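Local coordinates for flagellar basal body protein (PDB 5NPY) that probably builds the flagellar hook, the curved extracellular joint that passes rotation from the motor in the cell envelope to the filament, at residues 148-153 with 173-178; 157-162 with 498-503; 506-511 with 542-547. All coordinates share one frame; numbering follows the deposited sequence.

Contact 1 of 3, residues 148-153 with 173-178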
loop_
_atom_site.group_PDB
_atom_site.type_symbol
_atom_site.label_atom_id
_atom_site.label_comp_id
_atom_site.label_asym_id
_atom_site.label_seq_id
_atom_site.Cartn_x
_atom_site.Cartn_y
_atom_site.Cartn_z
ATOM N N ASP A 148 5.697 3.844 -30.844
ATOM C CA ASP A 148 6.836 3.706 -29.946
ATOM C C ASP A 148 6.489 4.424 -28.647
ATOM O O ASP A 148 6.323 5.648 -28.643
ATOM C CB ASP A 148 8.086 4.288 -30.605
ATOM C CG ASP A 148 9.334 4.159 -29.742
ATOM O OD1 ASP A 148 9.256 3.581 -28.629
ATOM O OD2 ASP A 148 10.408 4.623 -30.197
ATOM N N LEU A 149 6.348 3.669 -27.546
ATOM C CA LEU A 149 6.076 4.301 -26.255
ATOM C C LEU A 149 7.304 5.007 -25.700
ATOM O O LEU A 149 7.172 5.837 -24.792
ATOM C CB LEU A 149 5.557 3.281 -25.238
ATOM C CG LEU A 149 4.110 2.782 -25.363
ATOM C CD1 LEU A 149 3.731 1.856 -24.204
ATOM C CD2 LEU A 149 3.154 3.953 -25.420
ATOM N N LYS A 150 8.482 4.695 -26.236
ATOM C CA LYS A 150 9.732 5.358 -25.872
ATOM C C LYS A 150 10.063 5.110 -24.407
ATOM O O LYS A 150 10.449 6.016 -23.665
ATOM C CB LYS A 150 9.690 6.851 -26.201
ATOM C CG LYS A 150 9.510 7.121 -27.688
ATOM C CD LYS A 150 9.904 8.540 -28.073
ATOM C CE LYS A 150 9.815 8.751 -29.588
ATOM N NZ LYS A 150 8.413 8.618 -30.102
ATOM N N LYS A 151 9.903 3.861 -23.994
ATOM C CA LYS A 151 10.288 3.419 -22.668
ATOM C C LYS A 151 11.609 2.672 -22.653
ATOM O O LYS A 151 12.071 2.303 -21.572
ATOM C CB LYS A 151 9.206 2.512 -22.068
ATOM C CG LYS A 151 7.857 3.162 -21.944
ATOM C CD LYS A 151 7.117 2.581 -20.779
ATOM C CE LYS A 151 5.989 1.704 -21.235
ATOM N NZ LYS A 151 5.608 0.735 -20.165
ATOM N N ILE A 152 12.207 2.408 -23.808
ATOM C CA ILE A 152 13.455 1.658 -23.886
ATOM C C ILE A 152 14.582 2.649 -24.124
ATOM O O ILE A 152 14.651 3.291 -25.177
ATOM C CB ILE A 152 13.432 0.580 -24.978
ATOM C CG1 ILE A 152 12.578 -0.619 -24.552
ATOM C CG2 ILE A 152 14.847 0.102 -25.257
ATOM C CD1 ILE A 152 11.101 -0.437 -24.734
ATOM N N LYS A 153 15.466 2.761 -23.138
ATOM C CA LYS A 153 16.654 3.601 -23.202
ATOM C C LYS A 153 17.832 2.750 -22.770
ATOM O O LYS A 153 17.864 2.287 -21.625
ATOM C CB LYS A 153 16.526 4.837 -22.287
ATOM C CG LYS A 153 15.230 5.640 -22.421
ATOM C CD LYS A 153 15.013 6.122 -23.855
ATOM C CE LYS A 153 13.531 6.266 -24.191
ATOM N NZ LYS A 153 13.303 6.203 -25.662
ATOM N N THR A 173 0.709 8.950 -34.118
ATOM C CA THR A 173 2.018 9.173 -34.722
ATOM C C THR A 173 2.830 7.886 -34.652
ATOM O O THR A 173 3.143 7.404 -33.557
ATOM C CB THR A 173 2.754 10.318 -34.034
ATOM O OG1 THR A 173 2.077 11.550 -34.321
ATOM C CG2 THR A 173 4.198 10.396 -34.517
ATOM N N LEU A 174 3.176 7.347 -35.820
ATOM C CA LEU A 174 3.877 6.077 -35.942
ATOM C C LEU A 174 5.342 6.316 -36.270
ATOM O O LEU A 174 5.671 7.237 -37.023
ATOM C CB LEU A 174 3.234 5.215 -37.031
ATOM C CG LEU A 174 1.711 5.130 -36.935
ATOM C CD1 LEU A 174 1.128 4.313 -38.099
ATOM C CD2 LEU A 174 1.277 4.557 -35.574
ATOM N N SER A 175 6.214 5.475 -35.723
ATOM C CA SER A 175 7.647 5.591 -35.962
ATOM C C SER A 175 8.246 4.192 -35.932
ATOM O O SER A 175 7.553 3.217 -35.615
ATOM C CB SER A 175 8.308 6.516 -34.925
ATOM O OG SER A 175 8.444 5.896 -33.659
ATOM N N PRO A 176 9.529 4.049 -36.290
ATOM C CA PRO A 176 10.161 2.728 -36.217
ATOM C C PRO A 176 10.223 2.209 -34.793
ATOM O O PRO A 176 10.543 2.947 -33.858
ATOM C CB PRO A 176 11.563 2.981 -36.775
ATOM C CG PRO A 176 11.377 4.099 -37.701
ATOM C CD PRO A 176 10.393 4.998 -37.014
ATOM N N LEU A 177 9.910 0.924 -34.635
ATOM C CA LEU A 177 9.962 0.264 -33.336
ATOM C C LEU A 177 11.356 -0.295 -33.084
ATOM O O LEU A 177 11.963 -0.904 -33.969
ATOM C CB LEU A 177 8.925 -0.858 -33.264
ATOM C CG LEU A 177 7.515 -0.364 -33.576
ATOM C CD1 LEU A 177 6.483 -1.451 -33.281
ATOM C CD2 LEU A 177 7.200 0.934 -32.810
ATOM N N GLN A 178 11.860 -0.087 -31.870
ATOM C CA GLN A 178 13.195 -0.545 -31.485
ATOM C C GLN A 178 13.094 -1.305 -30.164
ATOM O O GLN A 178 13.003 -0.704 -29.088
ATOM C CB GLN A 178 14.170 0.619 -31.374
ATOM C CG GLN A 178 15.597 0.173 -31.102
ATOM C CD GLN A 178 16.508 1.308 -30.670
ATOM O OE1 GLN A 178 16.046 2.393 -30.303
ATOM N NE2 GLN A 178 17.813 1.061 -30.710
#
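D148 meets S175 and L177 where strand 143-148 gives way to an Asx turn, within the sequence range of the FlgE/F/G D1 domain; strand 173-176 is the antiparallel neighbour that 143-148 leaves behind here. The CB of D148 points at this neighbour and lies 3.5 Å from S175 OG, while the backbone N of D148 rests against L177 CD2 at 3.8 Å. The carboxylate serves its own segment instead. CG stands anti to the backbone N (chi1 -179°), and OD1 accepts the backbone N of K150 at 2.8 Å, a donor standing above the carboxylate plane rather than in it. Next comes K150, whose long side chain brings NZ no closer than 4.5 Å to S175 OG. K151 NZ forms salt bridges with D165 and E500. I152 then comes back over the far end, its side chain also packing on V502, P180 and L183. The two segments thus meet through van der Waals contacts, while a backbone bond between S175 and G146 ties strand 173-176 to strand 143-148 just before the turn. The last touch is a distant one, I152 CG2 to Q178 O at 4.3 Å.

Contact 2 of 3, residues 157-162 with 498-503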
loop_
_atom_site.group_PDB
_atom_site.type_symbol
_atom_site.label_atom_id
_atom_site.label_comp_id
_atom_site.label_asym_id
_atom_site.label_seq_id
_atom_site.Cartn_x
_atom_site.Cartn_y
_atom_site.Cartn_z
ATOM N N LEU A 157 14.496 -0.974 -19.863
ATOM C CA LEU A 157 13.154 -0.427 -19.849
ATOM C C LEU A 157 13.021 0.524 -18.668
ATOM O O LEU A 157 13.556 0.267 -17.583
ATOM C CB LEU A 157 12.105 -1.543 -19.773
ATOM C CG LEU A 157 10.630 -1.122 -19.845
ATOM C CD1 LEU A 157 9.773 -2.221 -20.429
ATOM C CD2 LEU A 157 10.076 -0.713 -18.485
ATOM N N ASN A 158 12.317 1.630 -18.895
ATOM C CA ASN A 158 12.046 2.631 -17.872
ATOM C C ASN A 158 10.549 2.645 -17.608
ATOM O O ASN A 158 9.756 2.995 -18.492
ATOM C CB ASN A 158 12.560 4.011 -18.295
ATOM C CG ASN A 158 14.076 4.087 -18.289
ATOM O OD1 ASN A 158 14.754 3.063 -18.302
ATOM N ND2 ASN A 158 14.614 5.301 -18.262
ATOM N N SER A 159 10.178 2.268 -16.387
ATOM C CA SER A 159 8.787 2.057 -16.005
ATOM C C SER A 159 7.928 3.300 -16.227
ATOM O O SER A 159 8.375 4.438 -16.056
ATOM C CB SER A 159 8.725 1.665 -14.530
ATOM O OG SER A 159 7.491 1.055 -14.204
ATOM N N THR A 160 6.667 3.066 -16.592
ATOM C CA THR A 160 5.645 4.104 -16.594
ATOM C C THR A 160 4.369 3.540 -15.986
ATOM O O THR A 160 4.263 2.342 -15.705
ATOM C CB THR A 160 5.354 4.648 -18.003
ATOM O OG1 THR A 160 4.983 3.570 -18.868
ATOM C CG2 THR A 160 6.558 5.370 -18.574
ATOM N N ALA A 161 3.392 4.425 -15.787
ATOM C CA ALA A 161 2.097 4.061 -15.225
ATOM C C ALA A 161 1.162 3.568 -16.321
ATOM O O ALA A 161 1.095 4.155 -17.403
ATOM C CB ALA A 161 1.469 5.254 -14.498
ATOM N N ARG A 162 0.426 2.492 -16.020
ATOM C CA ARG A 162 -0.387 1.824 -17.034
ATOM C C ARG A 162 -1.465 2.740 -17.605
ATOM O O ARG A 162 -1.863 2.574 -18.765
ATOM C CB ARG A 162 -1.028 0.564 -16.448
ATOM C CG ARG A 162 -1.607 -0.380 -17.488
ATOM C CD ARG A 162 -0.528 -0.903 -18.431
ATOM N NE ARG A 162 0.487 -1.692 -17.735
ATOM C CZ ARG A 162 1.736 -1.291 -17.494
ATOM N NH1 ARG A 162 2.166 -0.099 -17.899
ATOM N NH2 ARG A 162 2.566 -2.099 -16.845
ATOM N N VAL A 498 7.293 -8.005 -13.538
ATOM C CA VAL A 498 6.696 -6.821 -14.143
ATOM C C VAL A 498 6.470 -7.093 -15.621
ATOM O O VAL A 498 7.362 -7.597 -16.316
ATOM C CB VAL A 498 7.576 -5.575 -13.951
ATOM C CG1 VAL A 498 6.884 -4.387 -14.536
ATOM C CG2 VAL A 498 7.859 -5.349 -12.482
ATOM N N VAL A 499 5.273 -6.755 -16.093
ATOM C CA VAL A 499 4.882 -6.880 -17.490
ATOM C C VAL A 499 4.350 -5.522 -17.930
ATOM O O VAL A 499 3.275 -5.097 -17.486
ATOM C CB VAL A 499 3.828 -7.975 -17.695
ATOM C CG1 VAL A 499 3.285 -7.923 -19.106
ATOM C CG2 VAL A 499 4.428 -9.340 -17.387
ATOM N N GLU A 500 5.097 -4.837 -18.786
ATOM C CA GLU A 500 4.652 -3.540 -19.262
ATOM C C GLU A 500 4.697 -3.529 -20.779
ATOM O O GLU A 500 5.669 -4.003 -21.375
ATOM C CB GLU A 500 5.520 -2.388 -18.726
ATOM C CG GLU A 500 5.681 -2.373 -17.217
ATOM C CD GLU A 500 6.328 -1.098 -16.711
ATOM O OE1 GLU A 500 6.720 -0.246 -17.541
ATOM O OE2 GLU A 500 6.437 -0.951 -15.477
ATOM N N PRO A 501 3.670 -2.994 -21.426
ATOM C CA PRO A 501 3.754 -2.788 -22.868
ATOM C C PRO A 501 4.842 -1.774 -23.184
ATOM O O PRO A 501 5.179 -0.923 -22.358
ATOM C CB PRO A 501 2.362 -2.266 -23.232
ATOM C CG PRO A 501 1.863 -1.641 -21.973
ATOM C CD PRO A 501 2.415 -2.468 -20.860
ATOM N N VAL A 502 5.416 -1.898 -24.382
ATOM C CA VAL A 502 6.428 -0.957 -24.858
ATOM C C VAL A 502 6.107 -0.366 -26.222
ATOM O O VAL A 502 6.661 0.688 -26.569
ATOM C CB VAL A 502 7.822 -1.625 -24.884
ATOM C CG1 VAL A 502 8.140 -2.249 -23.533
ATOM C CG2 VAL A 502 7.896 -2.681 -25.986
ATOM N N ALA A 503 5.245 -0.992 -27.029
ATOM C CA ALA A 503 4.961 -0.554 -28.391
ATOM C C ALA A 503 3.690 -1.238 -28.877
ATOM O O ALA A 503 3.109 -2.081 -28.187
ATOM C CB ALA A 503 6.133 -0.859 -29.332
#
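S159 and E500 join the loop that leads into helix 162-168 to strand 499-509, which carries a classic beta bulge at V502 and A503 opposite I490. The contact links a loop within the D1 sequence range to a strand more than 300 residues later in the chain.

The tight part gathers about the E500 side chain. It runs extended beyond CG, and its carboxylate meets the loop. There S159 OG donates to E500 OE2 at 2.6 Å, on the syn lone pair, while the backbone N of T160 adds a weak bond to E500 OE1 at 3.4 Å. OE1 is also the oxygen that takes the salt bridge from K151, and Y185 OH is a weak further partner of OE2, so this buried carboxylate is held by several partners and would be expected to stay ionised. L157 forks beside it: the methyl CD2 lies against the carboxylate oxygen E500 OE1 at 3.5 Å, whereas CD1 makes a purely apolar contact with V502 CG1, also at 3.5 Å.

The looser side is that of R162, which is partly exposed and whose one bond across the contact is weak. Its chain bends at chi2 and chi3 (62° and 63°), turning CD and NE back; the guanidinium then lies by P501, the two side chains meeting tip to tip. P501 CD sits over the centre of one guanidinium face, 3.6 Å above its plane, and E500 CG lies at the edge. The guanidinium and carboxylate planes are 62° apart, and R162 NH2 stays 4.3 Å from E500 OE2, beyond a salt bridge; the charge is met instead by D165, through NH1. Toward the strand the group gives that weak bond, R162 NH2 to V499 O at 3.1 Å.

Contact 3 of 3, residues 506-511 with 542-547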
loop_
_atom_site.group_PDB
_atom_site.type_symbol
_atom_site.label_atom_id
_atom_site.label_comp_id
_atom_site.label_asym_id
_atom_site.label_seq_id
_atom_site.Cartn_x
_atom_site.Cartn_y
_atom_site.Cartn_z
ATOM N N GLY A 506 2.051 -0.801 -36.047
ATOM C CA GLY A 506 1.214 0.032 -36.889
ATOM C C GLY A 506 0.325 -0.802 -37.798
ATOM O O GLY A 506 0.737 -1.837 -38.336
ATOM N N ILE A 507 -0.923 -0.353 -37.943
ATOM C CA ILE A 507 -1.896 -0.929 -38.863
ATOM C C ILE A 507 -2.664 0.230 -39.481
ATOM O O ILE A 507 -3.113 1.130 -38.766
ATOM C CB ILE A 507 -2.867 -1.907 -38.167
ATOM C CG1 ILE A 507 -2.145 -3.168 -37.701
ATOM C CG2 ILE A 507 -3.996 -2.308 -39.108
ATOM C CD1 ILE A 507 -1.855 -4.159 -38.819
ATOM N N LEU A 508 -2.799 0.226 -40.799
ATOM C CA LEU A 508 -3.545 1.258 -41.505
ATOM C C LEU A 508 -4.449 0.601 -42.536
ATOM O O LEU A 508 -4.068 -0.390 -43.169
ATOM C CB LEU A 508 -2.619 2.274 -42.193
ATOM C CG LEU A 508 -1.713 3.091 -41.267
ATOM C CD1 LEU A 508 -0.624 3.759 -42.067
ATOM C CD2 LEU A 508 -2.516 4.130 -40.491
ATOM N N ALA A 509 -5.650 1.150 -42.691
ATOM C CA ALA A 509 -6.630 0.660 -43.645
ATOM C C ALA A 509 -7.017 1.776 -44.605
ATOM O O ALA A 509 -6.675 2.946 -44.413
ATOM C CB ALA A 509 -7.875 0.110 -42.935
ATOM N N PHE A 510 -7.741 1.391 -45.651
ATOM C CA PHE A 510 -8.202 2.321 -46.664
ATOM C C PHE A 510 -9.579 1.888 -47.124
ATOM O O PHE A 510 -9.914 0.703 -47.087
ATOM C CB PHE A 510 -7.265 2.370 -47.869
ATOM C CG PHE A 510 -5.842 2.681 -47.521
ATOM C CD1 PHE A 510 -4.975 1.674 -47.124
ATOM C CD2 PHE A 510 -5.364 3.983 -47.607
ATOM C CE1 PHE A 510 -3.659 1.964 -46.809
ATOM C CE2 PHE A 510 -4.050 4.277 -47.296
ATOM C CZ PHE A 510 -3.198 3.269 -46.893
ATOM N N THR A 511 -10.376 2.860 -47.562
ATOM C CA THR A 511 -11.676 2.531 -48.128
ATOM C C THR A 511 -11.573 1.998 -49.552
ATOM O O THR A 511 -12.571 1.490 -50.078
ATOM C CB THR A 511 -12.599 3.753 -48.104
ATOM O OG1 THR A 511 -12.008 4.821 -48.864
ATOM C CG2 THR A 511 -12.858 4.208 -46.661
ATOM N N PRO A 542 -5.317 7.358 -45.214
ATOM C CA PRO A 542 -5.116 6.156 -44.401
ATOM C C PRO A 542 -5.934 6.240 -43.130
ATOM O O PRO A 542 -6.023 7.292 -42.494
ATOM C CB PRO A 542 -3.612 6.169 -44.111
ATOM C CG PRO A 542 -3.261 7.617 -44.133
ATOM C CD PRO A 542 -4.125 8.227 -45.206
ATOM N N ILE A 543 -6.553 5.125 -42.776
ATOM C CA ILE A 543 -7.407 5.042 -41.601
ATOM C C ILE A 543 -6.621 4.340 -40.498
ATOM O O ILE A 543 -6.216 3.179 -40.655
ATOM C CB ILE A 543 -8.716 4.303 -41.919
ATOM C CG1 ILE A 543 -9.351 4.868 -43.191
ATOM C CG2 ILE A 543 -9.679 4.377 -40.739
ATOM C CD1 ILE A 543 -10.354 3.920 -43.840
ATOM N N LEU A 544 -6.384 5.054 -39.395
ATOM C CA LEU A 544 -5.685 4.487 -38.248
ATOM C C LEU A 544 -6.354 3.187 -37.832
ATOM O O LEU A 544 -7.580 3.117 -37.724
ATOM C CB LEU A 544 -5.690 5.484 -37.090
ATOM C CG LEU A 544 -4.542 5.475 -36.082
ATOM C CD1 LEU A 544 -3.256 5.879 -36.758
ATOM C CD2 LEU A 544 -4.851 6.421 -34.928
ATOM N N GLY A 545 -5.539 2.153 -37.612
ATOM C CA GLY A 545 -6.058 0.797 -37.518
ATOM C C GLY A 545 -6.926 0.530 -36.308
ATOM O O GLY A 545 -7.685 -0.444 -36.311
ATOM N N TRP A 546 -6.849 1.382 -35.290
ATOM C CA TRP A 546 -7.464 1.141 -33.996
ATOM C C TRP A 546 -8.341 2.321 -33.611
ATOM O O TRP A 546 -8.079 3.460 -34.007
ATOM C CB TRP A 546 -6.394 0.913 -32.918
ATOM C CG TRP A 546 -5.269 1.936 -32.956
ATOM C CD1 TRP A 546 -5.297 3.220 -32.467
ATOM C CD2 TRP A 546 -3.958 1.752 -33.514
ATOM N NE1 TRP A 546 -4.086 3.838 -32.683
ATOM C CE2 TRP A 546 -3.245 2.962 -33.320
ATOM C CE3 TRP A 546 -3.319 0.689 -34.159
ATOM C CZ2 TRP A 546 -1.920 3.129 -33.741
ATOM C CZ3 TRP A 546 -2.008 0.855 -34.573
ATOM C CH2 TRP A 546 -1.323 2.067 -34.367
ATOM N N ASP A 547 -9.369 2.042 -32.811
ATOM C CA ASP A 547 -10.348 3.048 -32.407
ATOM C C ASP A 547 -9.809 3.882 -31.241
ATOM O O ASP A 547 -8.637 3.791 -30.863
ATOM C CB ASP A 547 -11.671 2.374 -32.056
ATOM C CG ASP A 547 -11.480 1.062 -31.312
ATOM O OD1 ASP A 547 -12.462 0.301 -31.194
ATOM O OD2 ASP A 547 -10.347 0.783 -30.859
#
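F510 carries CG anti to its carbonyl carbon (chi1 -55°), which starts its ring back toward P542, and W546 holds CG between its backbone N and carbonyl carbon (chi1 47°), from where the indole reaches G506. The F510 ring crosses P542 obliquely, with CE2 3.7 Å from P542 CB; the W546 ring turns its edge to G506 CA while L544 CG covers one of its faces.

Between these aromatic ends lies a short antiparallel bridge. A509 and I543 form the hydrogen-bonded pair: A509 N donates to I543 O at 2.9 Å, and I543 N returns a 2.7 Å bond to A509 O. Next along, L508 and L544 are a non-hydrogen-bonded pair, their methyls L508 CD2 and L544 CD1 meeting at 4.2 Å, and L508 CA makes a CH···O contact with I543 O. A weak bond from G545 N to I507 O follows, as the chains part.

Strand 107-109 covers the leucine side, its I109 touching L508, L544 and P542. Strand 97-100 packs on I507 and L508, W96 meets the F510 ring, and W546 NE1 bonds to G171 O just before strand 173-176.

Overall arrangement
Strand 499-509 ties contacts 2 and 3 together: its early residues take the loop before helix 162-168, and its last ones pair with strand 543-544. Contact 3 is the most buried and mainly apolar, stitched by backbone bonds, whereas contact 2 is partly buried and depends on a charged side chain drawing in polar partners. Contact 1, also partly buried, is the smallest interface and is joined by packing alone. Contacts 1 and 2 share a polar junction at K151, whose NZ also bonds to P501 O. Contacts 1 and 3 meet through an apolar touch, L174 CD2 on W546 CH2, about 18 Å separating their centres.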